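Local coordinates for xylanase and alpha-amylase inhibitor protein (Scadoxus multiflorus, PDB 3MU7) that inhibits both xylanase and alpha-amylase, and is built on the TIM-barrel fold of the family 18 glycosyl hydrolases, at residues Tyr95-Lys98 with Asn99-Pro103; Lys233-Phe236 with Ser237-Asn241. All coordinates share one frame; numbering follows the deposited sequence.

Contact 1: residues Tyr95-Lys98 with Asn99-Pro103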
# COMPACT_ATOMS: atom_id res chain seq x y z
N TYR A 95 9.79 16.62 -0.93
CA TYR A 95 10.69 15.65 -0.31
C TYR A 95 10.57 14.28 -0.97
O TYR A 95 11.58 13.66 -1.32
CB TYR A 95 10.38 15.56 1.19
CG TYR A 95 11.05 14.41 1.91
CD1 TYR A 95 12.38 14.51 2.33
CD2 TYR A 95 10.36 13.23 2.18
CE1 TYR A 95 13.00 13.45 3.00
CE2 TYR A 95 10.98 12.18 2.85
CZ TYR A 95 12.29 12.30 3.25
OH TYR A 95 12.87 11.25 3.90
N LEU A 96 9.33 13.80 -1.15
CA LEU A 96 9.11 12.51 -1.78
C LEU A 96 9.59 12.49 -3.22
O LEU A 96 10.23 11.53 -3.65
CB LEU A 96 7.63 12.14 -1.73
CG LEU A 96 7.06 11.87 -0.34
CD1 LEU A 96 5.54 11.74 -0.44
CD2 LEU A 96 7.68 10.62 0.31
N HIS A 97 9.30 13.55 -3.94
CA HIS A 97 9.68 13.64 -5.34
C HIS A 97 11.18 13.63 -5.55
O HIS A 97 11.68 12.85 -6.34
CB HIS A 97 9.06 14.89 -5.96
CG HIS A 97 9.10 14.91 -7.45
ND1 HIS A 97 9.47 16.03 -8.13
CD2 HIS A 97 8.76 13.99 -8.37
CE1 HIS A 97 9.38 15.78 -9.42
NE2 HIS A 97 9.00 14.54 -9.59
N LYS A 98 11.86 14.50 -4.83
CA LYS A 98 13.30 14.64 -4.98
C LYS A 98 14.06 13.41 -4.51
O LYS A 98 15.06 13.02 -5.12
CB LYS A 98 13.81 15.87 -4.23
CG LYS A 98 13.43 17.20 -4.86
CD LYS A 98 14.12 18.35 -4.15
CE LYS A 98 13.90 19.67 -4.88
NZ LYS A 98 14.69 20.77 -4.26
N ASN A 99 13.60 12.80 -3.43
CA ASN A 99 14.37 11.73 -2.79
C ASN A 99 14.06 10.31 -3.23
O ASN A 99 14.92 9.44 -3.12
CB ASN A 99 14.28 11.84 -1.28
CG ASN A 99 15.12 12.97 -0.75
OD1 ASN A 99 16.35 12.89 -0.76
ND2 ASN A 99 14.47 14.03 -0.29
N PHE A 100 12.84 10.09 -3.74
CA PHE A 100 12.37 8.74 -4.04
C PHE A 100 11.87 8.58 -5.47
O PHE A 100 11.89 7.47 -5.98
CB PHE A 100 11.26 8.31 -3.07
CG PHE A 100 11.69 8.27 -1.63
CD1 PHE A 100 12.36 7.16 -1.11
CD2 PHE A 100 11.40 9.33 -0.78
CE1 PHE A 100 12.75 7.12 0.23
CE2 PHE A 100 11.78 9.30 0.56
CZ PHE A 100 12.45 8.19 1.07
N LEU A 101 11.39 9.64 -6.10
CA LEU A 101 10.69 9.49 -7.37
C LEU A 101 11.47 9.98 -8.58
O LEU A 101 11.04 9.81 -9.72
CB LEU A 101 9.31 10.16 -7.30
CG LEU A 101 8.38 9.62 -6.20
CD1 LEU A 101 7.16 10.50 -6.06
CD2 LEU A 101 7.98 8.17 -6.46
N LEU A 102 12.62 10.59 -8.31
CA LEU A 102 13.53 11.08 -9.34
C LEU A 102 14.91 10.50 -9.08
O LEU A 102 15.24 10.17 -7.95
CB LEU A 102 13.62 12.60 -9.28
CG LEU A 102 12.40 13.42 -9.70
CD1 LEU A 102 12.66 14.88 -9.38
CD2 LEU A 102 12.08 13.25 -11.17
N PRO A 103 15.74 10.40 -10.14
CA PRO A 103 17.16 10.08 -9.94
C PRO A 103 17.83 11.18 -9.11
O PRO A 103 17.31 12.30 -9.05
CB PRO A 103 17.73 10.10 -11.37
CG PRO A 103 16.56 9.93 -12.26
CD PRO A 103 15.42 10.58 -11.57

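Contact 2: residues Lys233-Phe236 with Ser237-Asn241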
# COMPACT_ATOMS: atom_id res chain seq x y z
N LYS A 233 -11.27 -19.92 1.31
CA LYS A 233 -12.48 -19.20 1.38
C LYS A 233 -12.43 -17.96 0.46
O LYS A 233 -13.40 -17.59 -0.15
CB LYS A 233 -12.86 -18.83 2.77
CG LYS A 233 -13.22 -20.00 3.65
CD LYS A 233 -13.75 -19.61 5.02
CE LYS A 233 -14.11 -20.77 5.85
NZ LYS A 233 -14.66 -20.39 7.19
N VAL A 234 -11.27 -17.25 0.45
CA VAL A 234 -11.19 -16.11 -0.47
C VAL A 234 -11.38 -16.59 -1.93
O VAL A 234 -12.16 -15.99 -2.65
CB VAL A 234 -9.78 -15.44 -0.30
CG1 VAL A 234 -9.65 -14.30 -1.35
CG2 VAL A 234 -9.58 -14.84 1.10
N LYS A 235 -10.71 -17.66 -2.29
CA LYS A 235 -10.84 -18.17 -3.65
C LYS A 235 -12.29 -18.58 -3.97
O LYS A 235 -12.80 -18.30 -5.06
CB LYS A 235 -9.87 -19.35 -3.88
CG LYS A 235 -8.42 -18.98 -3.80
CD LYS A 235 -7.63 -20.29 -3.58
CE LYS A 235 -7.16 -20.80 -4.83
NZ LYS A 235 -6.08 -21.86 -4.69
N PHE A 236 -12.90 -19.28 -3.06
CA PHE A 236 -14.23 -19.81 -3.32
C PHE A 236 -15.31 -18.77 -3.29
O PHE A 236 -16.21 -18.71 -4.15
CB PHE A 236 -14.57 -20.89 -2.28
CG PHE A 236 -15.90 -21.50 -2.48
CD1 PHE A 236 -16.07 -22.52 -3.46
CD2 PHE A 236 -16.93 -21.13 -1.73
CE1 PHE A 236 -17.34 -23.15 -3.61
CE2 PHE A 236 -18.22 -21.74 -1.92
CZ PHE A 236 -18.39 -22.83 -2.86
N SER A 237 -15.25 -17.85 -2.28
CA SER A 237 -16.35 -16.92 -2.00
C SER A 237 -16.14 -15.58 -2.48
O SER A 237 -17.19 -14.89 -2.73
CB SER A 237 -16.53 -16.74 -0.52
OG SER A 237 -16.85 -17.90 0.13
N VAL A 238 -14.93 -15.10 -2.64
CA VAL A 238 -14.72 -13.70 -3.05
C VAL A 238 -14.46 -13.58 -4.53
O VAL A 238 -15.07 -12.72 -5.19
CB VAL A 238 -13.49 -13.10 -2.27
CG1 VAL A 238 -13.14 -11.66 -2.79
CG2 VAL A 238 -13.78 -13.05 -0.79
N PHE A 239 -13.59 -14.38 -5.09
CA PHE A 239 -13.17 -14.24 -6.46
C PHE A 239 -14.24 -14.28 -7.55
O PHE A 239 -14.17 -13.51 -8.44
CB PHE A 239 -12.01 -15.15 -6.82
CG PHE A 239 -10.69 -14.76 -6.16
CD1 PHE A 239 -10.55 -13.59 -5.43
CD2 PHE A 239 -9.62 -15.56 -6.26
CE1 PHE A 239 -9.34 -13.27 -4.83
CE2 PHE A 239 -8.40 -15.24 -5.63
CZ PHE A 239 -8.30 -14.11 -4.94
N PRO A 240 -15.21 -15.21 -7.50
CA PRO A 240 -16.21 -15.23 -8.59
C PRO A 240 -16.97 -13.90 -8.68
O PRO A 240 -17.07 -13.42 -9.74
CB PRO A 240 -17.14 -16.40 -8.19
CG PRO A 240 -16.25 -17.31 -7.39
CD PRO A 240 -15.40 -16.34 -6.58
N ASN A 241 -17.41 -13.34 -7.59
CA ASN A 241 -18.10 -12.04 -7.68
C ASN A 241 -17.11 -10.89 -7.95
O ASN A 241 -17.36 -10.10 -8.78
CB ASN A 241 -18.89 -11.80 -6.41
CG ASN A 241 -19.99 -10.78 -6.58
OD1 ASN A 241 -20.06 -10.14 -7.57
ND2 ASN A 241 -20.93 -10.78 -5.65

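Contact 1: residues Tyr95-Lys98 with Asn99-Pro103
Tyr95 meets Asn99 and Phe100 one turn further along helix 86-101, near the C-terminal end of this helix on the outside of the TIM barrel. Its carbonyl oxygen is gripped twice by Asn99. The backbone N of Asn99 gives the ordinary helical bond to Tyr95 O. The side-chain ND2 of Asn99 adds a second at 3.1 Å, with Tyr95 O lying close to the amide plane of Asn99. That bond helps fix the rotation of the amide, whose OD1 is held by the backbone N of Arg111. The Tyr95 ring has CG anti to the backbone N (chi1 169°), which carries it alongside the next turn. There the edge of the Phe100 ring faces it in an offset edge-to-face pair, with planes at 72° and centroids 5.9 Å apart. Tyr95 CE2 and Phe100 CE2 come within 3.8 Å.

Leu96 turns to the barrel, touching Leu35, Leu72 and Ile74. Leu96 CD2 lies 4.1 Å from Phe100 CD2. Leu96 O accepts from Phe100 N and, through a weak bond, from Leu101 N at 3.3 Å. The weak bond marks a wider pi-type turn, so the helix is wider here. Leu101 N also bonds to His97 O, from above the plane of that carbonyl. Phe100 also meets Leu72 and sets its ring edge-to-face with Phe113.

The imidazole of His97 stacks with Phe143 of helix 133-144 and also receives Leu102, where the chain has left regular helix. Leu102 CD1 sits over one face of the His97 imidazole as a CH-pi contact, 3.6 Å from the ring centroid and 21° off the normal. Of the ring atoms, His97 CE1 comes nearest to Leu102 CD1, at 3.4 Å.

Contact 2: residues Lys233-Phe236 with Ser237-Asn241
Ser237 continues helix 231-242 by a backbone bond from its N to Lys233 O, at 2.8 Å. The Phe236 ring comes beside it, with Phe236 CD2 3.7 Å from Ser237 OG. Val238 N then bonds to Val234 O at 2.9 Å. Phe239 N also reaches Val234 O, at 3.3 Å, nearly in line with the C=O bond. This oxygen therefore takes two donors, and the helix widens into a pi-type turn.

Phe239 makes the main side-chain contact. Its CG stands beside its own backbone N (chi1 -69°), which swings the ring back along the preceding turn. Val234 O lies over one face, offset toward the rim. Val234 CG1 touches Phe239 CE1 at 3.6 Å, while Lys235 CG approaches CE2 of the same ring. With an alanine here the ring is gone, and Val234 CG1 would probably lose its aromatic neighbour, opening a gap beside it. Pro240 has no N-H to give, and the helix kinks here; Pro240 CD lies 3.5 Å from Phe236 O.

The helix belongs to the beta-alpha-beta unit between strands 213-218 and 248-254. Val238 packs on Leu215 of the first strand and on Leu197 and Met198 of helix 195-207, while Val234 meets Phe217 and, in helix 264-269, Phe264 and Ile268.

Contacts 1 and 2 lie on opposite sides of the chain's centre, in two different outer helices of one barrel, and their nearest atoms are about 28 Å apart. Both are partly buried and present aliphatic side chains to the barrel strands. Contact 1 has four buried residues and one exposed, Lys98. Contact 2 has two buried and two exposed, Phe236 and Pro240, so it lies nearer the surface. In contact 1 the pi-type turn lies late in helix 86-101, with aromatic pairing, a CH-pi contact and an asparagine amide bonded to a backbone carbonyl. Contact 2 sets one phenylalanine ring against aliphatic groups, and helix 231-242 carries on through a proline kink.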